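PDB 5H3H: abhydrolase domain-containing protein from Exiguobacterium antarcticum, which is an esterase that hydrolyses carboxylic esters and probably also has perhydrolase activity. Local coordinates for residues B[145-148]-B[149-153]; B[176-179]-B[180-184]; B[192-195]-B[196-200]. One frame throughout, in Å; residues are numbered along the deposited sequence.

Interaction 1. Residues B[145-148]-B[149-153]; sequences LIED and TKQDR
Leu145 and Thr149 begin the last turn of helix 139-149: Thr149 N donates to Leu145 O, although that oxygen sits too near a neighbour in the model for its exact place to be trusted. One residue on, Ile146 O takes the amide of Lys150, N to O 3.1 Å. The two side chains then run alongside each other, pointing the same way. Ile146 CG2, anti to its own backbone N, comes to 4.0 Å from Lys150 CD, and the lysine chain is bent from its CB-CG bond onward, passing with CD 3.4 Å from Ile146 O. Glu147 O draws on the same amide, but its bond from Lys150 N, at 3.2 Å, is weak. The side chain of Glu147 crosses that of Gln151 with carboxylate and amide planes 67° apart, and Gln151 OE1 lies 3.4 Å from Glu147 O, acceptor against acceptor.

Asp148 illustrates how a helix lets its backbone go. Its carbonyl oxygen accepts twice: from Gln151 N at 3.1 Å, which arrives 61° out of the carbonyl plane, and from Asp152 N at 2.9 Å, almost straight in line with the carbonyl bond. The chain then turns toward the next helix, where Asp152 occupies the N-cap position; its OD2 is hydrogen-bonded to Ser155 OG. This helix-to-helix turn, 139-149 into 153-164, belongs to what is probably the cap of an alpha/beta hydrolase. Met156 of helix 153-164 packs against Leu145, Asp148 and Thr149, while helix 186-198 sets Ala193 against Ile146 and Ile190 against Thr149 and Lys150.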
loop_
_atom_site.group_PDB
_atom_site.type_symbol
_atom_site.label_atom_id
_atom_site.label_comp_id
_atom_site.label_asym_id
_atom_site.label_seq_id
_atom_site.Cartn_x
_atom_site.Cartn_y
_atom_site.Cartn_z
ATOM N N LEU B 145 4.749 32.993 -5.541
ATOM C CA LEU B 145 3.318 32.811 -5.743
ATOM C C LEU B 145 2.491 32.874 -4.469
ATOM O O LEU B 145 1.380 33.464 -4.446
ATOM C CB LEU B 145 3.032 31.480 -6.439
ATOM C CG LEU B 145 3.313 31.368 -7.918
ATOM C CD1 LEU B 145 2.990 29.964 -8.376
ATOM C CD2 LEU B 145 2.560 32.370 -8.747
ATOM N N ILE B 146 3.003 32.251 -3.417
ATOM C CA ILE B 146 2.336 32.273 -2.128
ATOM C C ILE B 146 2.215 33.720 -1.583
ATOM O O ILE B 146 1.150 34.139 -1.110
ATOM C CB ILE B 146 3.054 31.363 -1.149
ATOM C CG1 ILE B 146 2.905 29.877 -1.579
ATOM C CG2 ILE B 146 2.522 31.539 0.261
ATOM C CD1 ILE B 146 4.032 29.024 -1.064
ATOM N N GLU B 147 3.279 34.477 -1.755
ATOM C CA GLU B 147 3.349 35.873 -1.289
ATOM C C GLU B 147 2.325 36.689 -2.021
ATOM O O GLU B 147 1.599 37.435 -1.387
ATOM C CB GLU B 147 4.759 36.474 -1.466
ATOM C CG GLU B 147 4.962 37.622 -2.491
ATOM C CD GLU B 147 6.334 37.547 -3.117
ATOM O OE1 GLU B 147 6.383 37.553 -4.364
ATOM O OE2 GLU B 147 7.348 37.429 -2.364
ATOM N N ASP B 148 2.267 36.499 -3.340
ATOM C CA ASP B 148 1.278 37.147 -4.214
ATOM C C ASP B 148 -0.173 36.753 -3.839
ATOM O O ASP B 148 -1.037 37.628 -3.776
ATOM C CB ASP B 148 1.581 36.833 -5.670
ATOM C CG ASP B 148 2.825 37.567 -6.184
ATOM O OD1 ASP B 148 3.283 38.502 -5.475
ATOM O OD2 ASP B 148 3.335 37.203 -7.276
ATOM N N THR B 149 -0.441 35.470 -3.569
ATOM C CA THR B 149 -1.814 35.119 -3.123
ATOM C C THR B 149 -2.240 35.771 -1.813
ATOM O O THR B 149 -3.457 36.107 -1.613
ATOM C CB THR B 149 -2.264 33.595 -3.338
ATOM O OG1 THR B 149 -3.034 33.042 -2.228
ATOM C CG2 THR B 149 -1.255 32.706 -3.864
ATOM N N LYS B 150 -1.270 36.050 -0.931
ATOM C CA LYS B 150 -1.564 36.733 0.333
ATOM C C LYS B 150 -1.859 38.259 0.230
ATOM O O LYS B 150 -2.287 38.853 1.177
ATOM C CB LYS B 150 -0.508 36.437 1.404
ATOM C CG LYS B 150 -0.776 35.180 2.185
ATOM C CD LYS B 150 0.418 34.227 2.259
ATOM C CE LYS B 150 1.618 34.734 3.016
ATOM N NZ LYS B 150 2.309 33.637 3.792
ATOM N N GLN B 151 -1.718 38.815 -0.961
ATOM C CA GLN B 151 -1.885 40.241 -1.262
ATOM C C GLN B 151 -2.922 40.567 -2.304
ATOM O O GLN B 151 -3.566 41.594 -2.190
ATOM C CB GLN B 151 -0.570 40.730 -1.796
ATOM C CG GLN B 151 0.494 40.676 -0.720
ATOM C CD GLN B 151 1.769 41.258 -1.242
ATOM O OE1 GLN B 151 2.428 40.668 -2.110
ATOM N NE2 GLN B 151 2.089 42.453 -0.773
ATOM N N ASP B 152 -3.071 39.700 -3.326
ATOM C CA ASP B 152 -3.962 39.968 -4.478
ATOM C C ASP B 152 -4.091 38.613 -5.184
ATOM O O ASP B 152 -3.396 38.365 -6.150
ATOM C CB ASP B 152 -3.260 40.998 -5.418
ATOM C CG ASP B 152 -4.171 42.096 -5.937
ATOM O OD1 ASP B 152 -4.524 42.989 -5.114
ATOM O OD2 ASP B 152 -4.453 42.156 -7.173
ATOM N N ARG B 153 -4.995 37.756 -4.696
ATOM C CA ARG B 153 -5.146 36.403 -5.294
ATOM C C ARG B 153 -5.700 36.456 -6.736
ATOM O O ARG B 153 -5.168 35.802 -7.628
ATOM C CB ARG B 153 -5.915 35.470 -4.328
ATOM C CG ARG B 153 -6.033 34.014 -4.801
ATOM C CD ARG B 153 -6.601 33.139 -3.685
ATOM N NE ARG B 153 -7.943 33.597 -3.357
ATOM C CZ ARG B 153 -9.059 33.143 -3.917
ATOM N NH1 ARG B 153 -10.209 33.669 -3.553
ATOM N NH2 ARG B 153 -9.030 32.167 -4.850
#

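Interaction 2. Residues B[176-179]-B[180-184]; sequences WFHN and LSVDA
The carbonyls of Trp176, His178 and Asn179 each accept the amide four residues on, with Val182 N 3.0 Å from His178 O, whereas the bond from Ser181 N to Phe177 O is weak. On this frame the side chains pair off three or four residues apart. Leu180 CD1 lies over one face of the Trp176 indole, 4.1 Å from the centroid of the six-membered ring and displaced toward its rim, a CH-pi contact. The same methyl approaches Phe177 obliquely, Leu180 CD1 to Phe177 CD1 3.7 Å, so one leucine branch is shared by two aromatic rings. The other branch, Leu180 CD2, stands 3.8 Å from Trp176 NE1.

Helix 171-182 is one of the helices inserted between strands 114-120 and 211-217, where alpha/beta hydrolases commonly carry their cap. Leu180 also touches Asn35 and Met36 of a loop, and Phe177 meets the rings of Phe164 and Phe165, the former a member of the ligand pocket.

A second CH-pi contact follows two residues later. The His178 ring, its CG anti to the backbone N (chi1 -176°), swings along the helix and presents a face to Val182. There Val182 CG1 stands 3.8 Å from the centroid of the His178 ring, 29° off the ring normal, and the two side chains cross at about a right angle. The remaining methyl, Val182 CG2, lies against the backbone, 3.2 Å from Asn179 O.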
loop_
_atom_site.group_PDB
_atom_site.type_symbol
_atom_site.label_atom_id
_atom_site.label_comp_id
_atom_site.label_asym_id
_atom_site.label_seq_id
_atom_site.Cartn_x
_atom_site.Cartn_y
_atom_site.Cartn_z
ATOM N N TRP B 176 -14.086 31.837 -17.682
ATOM C CA TRP B 176 -14.597 30.638 -17.052
ATOM C C TRP B 176 -13.513 29.955 -16.207
ATOM O O TRP B 176 -13.765 29.544 -15.076
ATOM C CB TRP B 176 -15.232 29.694 -18.111
ATOM C CG TRP B 176 -15.440 28.296 -17.606
ATOM C CD1 TRP B 176 -16.445 27.850 -16.752
ATOM C CD2 TRP B 176 -14.622 27.185 -17.864
ATOM N NE1 TRP B 176 -16.253 26.552 -16.461
ATOM C CE2 TRP B 176 -15.170 26.094 -17.163
ATOM C CE3 TRP B 176 -13.457 26.995 -18.609
ATOM C CZ2 TRP B 176 -14.578 24.806 -17.180
ATOM C CZ3 TRP B 176 -12.888 25.701 -18.671
ATOM C CH2 TRP B 176 -13.453 24.626 -17.918
ATOM N N PHE B 177 -12.349 29.756 -16.801
ATOM C CA PHE B 177 -11.280 29.017 -16.174
ATOM C C PHE B 177 -10.716 29.771 -14.990
ATOM O O PHE B 177 -10.494 29.186 -13.918
ATOM C CB PHE B 177 -10.209 28.585 -17.178
ATOM C CG PHE B 177 -9.164 27.725 -16.566
ATOM C CD1 PHE B 177 -9.453 26.390 -16.260
ATOM C CD2 PHE B 177 -7.932 28.250 -16.224
ATOM C CE1 PHE B 177 -8.505 25.574 -15.645
ATOM C CE2 PHE B 177 -6.963 27.429 -15.641
ATOM C CZ PHE B 177 -7.255 26.093 -15.342
ATOM N N HIS B 178 -10.518 31.072 -15.185
ATOM C CA HIS B 178 -10.171 31.970 -14.083
ATOM C C HIS B 178 -11.126 31.867 -12.867
ATOM O O HIS B 178 -10.692 31.666 -11.718
ATOM C CB HIS B 178 -10.150 33.379 -14.617
ATOM C CG HIS B 178 -9.721 34.388 -13.609
ATOM N ND1 HIS B 178 -10.599 35.221 -12.974
ATOM C CD2 HIS B 178 -8.506 34.662 -13.086
ATOM C CE1 HIS B 178 -9.946 35.997 -12.132
ATOM N NE2 HIS B 178 -8.673 35.687 -12.198
ATOM N N ASN B 179 -12.439 31.950 -13.133
ATOM C CA ASN B 179 -13.420 31.911 -12.066
ATOM C C ASN B 179 -13.451 30.563 -11.308
ATOM O O ASN B 179 -13.760 30.581 -10.104
ATOM C CB ASN B 179 -14.807 32.264 -12.570
ATOM C CG ASN B 179 -14.964 33.730 -12.908
ATOM O OD1 ASN B 179 -14.146 34.587 -12.561
ATOM N ND2 ASN B 179 -16.034 34.038 -13.568
ATOM N N LEU B 180 -13.064 29.439 -11.973
ATOM C CA LEU B 180 -12.919 28.147 -11.296
ATOM C C LEU B 180 -11.861 28.246 -10.192
ATOM O O LEU B 180 -12.008 27.650 -9.144
ATOM C CB LEU B 180 -12.431 27.040 -12.238
ATOM C CG LEU B 180 -13.215 26.670 -13.465
ATOM C CD1 LEU B 180 -12.435 25.560 -14.163
ATOM C CD2 LEU B 180 -14.624 26.286 -13.060
ATOM N N SER B 181 -10.795 29.016 -10.438
ATOM C CA SER B 181 -9.801 29.227 -9.463
ATOM C C SER B 181 -10.142 30.275 -8.431
ATOM O O SER B 181 -9.747 30.117 -7.283
ATOM C CB SER B 181 -8.435 29.526 -10.109
ATOM O OG SER B 181 -7.874 28.312 -10.694
ATOM N N VAL B 182 -10.899 31.304 -8.786
ATOM C CA VAL B 182 -11.272 32.320 -7.786
ATOM C C VAL B 182 -12.202 31.750 -6.707
ATOM O O VAL B 182 -12.067 32.117 -5.565
ATOM C CB VAL B 182 -11.838 33.612 -8.355
ATOM C CG1 VAL B 182 -10.944 34.192 -9.459
ATOM C CG2 VAL B 182 -13.223 33.414 -8.833
ATOM N N ASP B 183 -12.991 30.744 -7.071
ATOM C CA ASP B 183 -13.800 29.951 -6.150
ATOM C C ASP B 183 -13.030 29.234 -5.054
ATOM O O ASP B 183 -13.572 28.972 -3.979
ATOM C CB ASP B 183 -14.595 28.887 -6.958
ATOM C CG ASP B 183 -15.391 27.950 -6.067
ATOM O OD1 ASP B 183 -16.522 28.295 -5.654
ATOM O OD2 ASP B 183 -14.869 26.874 -5.727
ATOM N N ALA B 184 -11.799 28.901 -5.305
ATOM C CA ALA B 184 -10.988 28.214 -4.368
ATOM C C ALA B 184 -10.855 29.039 -3.062
ATOM O O ALA B 184 -10.854 30.288 -3.063
ATOM C CB ALA B 184 -9.645 27.936 -4.980
#

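Interaction 3. Residues B[192-195]-B[196-200]; sequences SAIA and LRDED
Ile194 and Arg197 lie side by side near the C-terminal end of helix 186-198, probably a cap helix of this alpha/beta hydrolase, which runs beside the ligand pocket. Arg197 combines an apolar and an ionic contact, and can be followed atom by atom. Its CB starts over the preceding turn, 3.5 Å from Ala193 O. CG stands between the backbone N and the carbonyl carbon (chi1 87°), a crowded rotamer that leaves Arg197 CG 3.0 Å from Ile194 O, a tight approach. Bends at chi2 and chi3 then bring the guanidinium back over the isoleucine, with Ile194 CG1 over one face, toward the rim of the group. At the tip the two nitrogens divide the work. Arg197 NH1 is 3.8 Å from Ile194 CG2 and also forms a salt bridge with the neighbouring Asp198, while NH2 forms one with Asp143 of helix 139-149. A carboxylate at each of these nitrogens would be expected to favour the charged form and restrict rotation of the group.

Leu196 faces the pocket: it touches the bound ethaneperoxoic acid and packs on Met97 and Phe127, two other members of that site. Its amide is secured by a 2.8 Å bond from Leu196 N to Ser192 O. Farther along, Glu199 leaves helical geometry, yet Glu199 N still donates to Ala195 O at 2.9 Å, and its OE2 accepts from Tyr71 N.

In the salt-bridged pair, Arg197 NH1 meets Asp198 OD2 at 3.2 Å on the syn side, 27° out of the carboxylate plane, with OD2 almost in the guanidinium plane.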
loop_
_atom_site.group_PDB
_atom_site.type_symbol
_atom_site.label_atom_id
_atom_site.label_comp_id
_atom_site.label_asym_id
_atom_site.label_seq_id
_atom_site.Cartn_x
_atom_site.Cartn_y
_atom_site.Cartn_z
ATOM N N SER B 192 -1.749 24.304 -0.249
ATOM C CA SER B 192 -1.394 23.390 -1.342
ATOM C C SER B 192 -0.174 23.826 -2.100
ATOM O O SER B 192 0.557 22.967 -2.576
ATOM C CB SER B 192 -2.510 23.230 -2.373
ATOM O OG SER B 192 -3.711 22.739 -1.832
ATOM N N ALA B 193 0.011 25.142 -2.300
ATOM C CA ALA B 193 1.302 25.697 -2.807
ATOM C C ALA B 193 2.500 25.290 -1.969
ATOM O O ALA B 193 3.534 24.994 -2.526
ATOM C CB ALA B 193 1.254 27.223 -2.906
ATOM N N ILE B 194 2.345 25.222 -0.645
ATOM C CA ILE B 194 3.410 24.763 0.271
ATOM C C ILE B 194 3.736 23.260 0.031
ATOM O O ILE B 194 4.891 22.878 0.006
ATOM C CB ILE B 194 3.037 25.075 1.741
ATOM C CG1 ILE B 194 3.172 26.580 1.966
ATOM C CG2 ILE B 194 3.828 24.227 2.775
ATOM C CD1 ILE B 194 2.785 27.033 3.365
ATOM N N ALA B 195 2.707 22.440 -0.138
ATOM C CA ALA B 195 2.878 21.037 -0.501
ATOM C C ALA B 195 3.518 20.931 -1.891
ATOM O O ALA B 195 4.456 20.132 -2.099
ATOM C CB ALA B 195 1.535 20.339 -0.452
ATOM N N LEU B 196 3.054 21.741 -2.842
ATOM C CA LEU B 196 3.737 21.791 -4.152
ATOM C C LEU B 196 5.208 22.109 -3.982
ATOM O O LEU B 196 6.072 21.488 -4.621
ATOM C CB LEU B 196 3.102 22.742 -5.177
ATOM C CG LEU B 196 1.856 22.206 -5.881
ATOM C CD1 LEU B 196 0.997 23.368 -6.355
ATOM C CD2 LEU B 196 2.177 21.251 -7.017
ATOM N N ARG B 197 5.521 23.027 -3.074
ATOM C CA ARG B 197 6.886 23.402 -2.973
ATOM C C ARG B 197 7.731 22.249 -2.442
ATOM O O ARG B 197 8.831 22.028 -2.927
ATOM C CB ARG B 197 7.052 24.702 -2.162
ATOM C CG ARG B 197 7.179 24.686 -0.676
ATOM C CD ARG B 197 8.362 25.580 -0.217
ATOM N NE ARG B 197 7.897 26.766 0.462
ATOM C CZ ARG B 197 7.430 26.825 1.709
ATOM N NH1 ARG B 197 7.324 25.745 2.485
ATOM N NH2 ARG B 197 7.048 27.996 2.165
ATOM N N ASP B 198 7.179 21.503 -1.491
ATOM C CA ASP B 198 7.992 20.658 -0.606
ATOM C C ASP B 198 7.928 19.166 -0.895
ATOM O O ASP B 198 8.855 18.456 -0.525
ATOM C CB ASP B 198 7.580 20.838 0.845
ATOM C CG ASP B 198 7.982 22.178 1.433
ATOM O OD1 ASP B 198 8.822 22.939 0.882
ATOM O OD2 ASP B 198 7.423 22.499 2.486
ATOM N N GLU B 199 6.868 18.678 -1.526
ATOM C CA GLU B 199 6.642 17.243 -1.678
ATOM C C GLU B 199 7.589 16.654 -2.723
ATOM O O GLU B 199 7.921 17.302 -3.697
ATOM C CB GLU B 199 5.191 16.941 -2.060
ATOM C CG GLU B 199 4.160 17.251 -1.000
ATOM C CD GLU B 199 3.837 16.097 -0.072
ATOM O OE1 GLU B 199 4.377 14.983 -0.232
ATOM O OE2 GLU B 199 3.025 16.286 0.830
ATOM N N ASP B 200 8.035 15.421 -2.504
ATOM C CA ASP B 200 9.074 14.809 -3.327
ATOM C C ASP B 200 8.755 13.310 -3.424
ATOM O O ASP B 200 8.884 12.597 -2.440
ATOM C CB ASP B 200 10.478 15.069 -2.695
ATOM C CG ASP B 200 11.622 14.124 -3.253
ATOM O OD1 ASP B 200 11.421 13.320 -4.225
ATOM O OD2 ASP B 200 12.737 14.196 -2.701
#

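All three are local contacts along helices or at their ends, following in order along the chain in what is probably the helical cap over the central sheet. Interactions 1 and 2 have centres about 15 Å apart and meet where Arg153 NH2 probably bonds to Val182 O. Interactions 1 and 3, with centres about 16 Å apart, join through Ile146 CG1 against Ala193 CB, 3.4 Å away. Interactions 2 and 3 do not touch, their nearest atoms being about 8 Å apart, although their helices are consecutive. Interaction 3 reaches the bound ligand directly, through Leu196; side chains of the other two come within about 6 to 7 Å, consistent with cap helices lining part of the pocket.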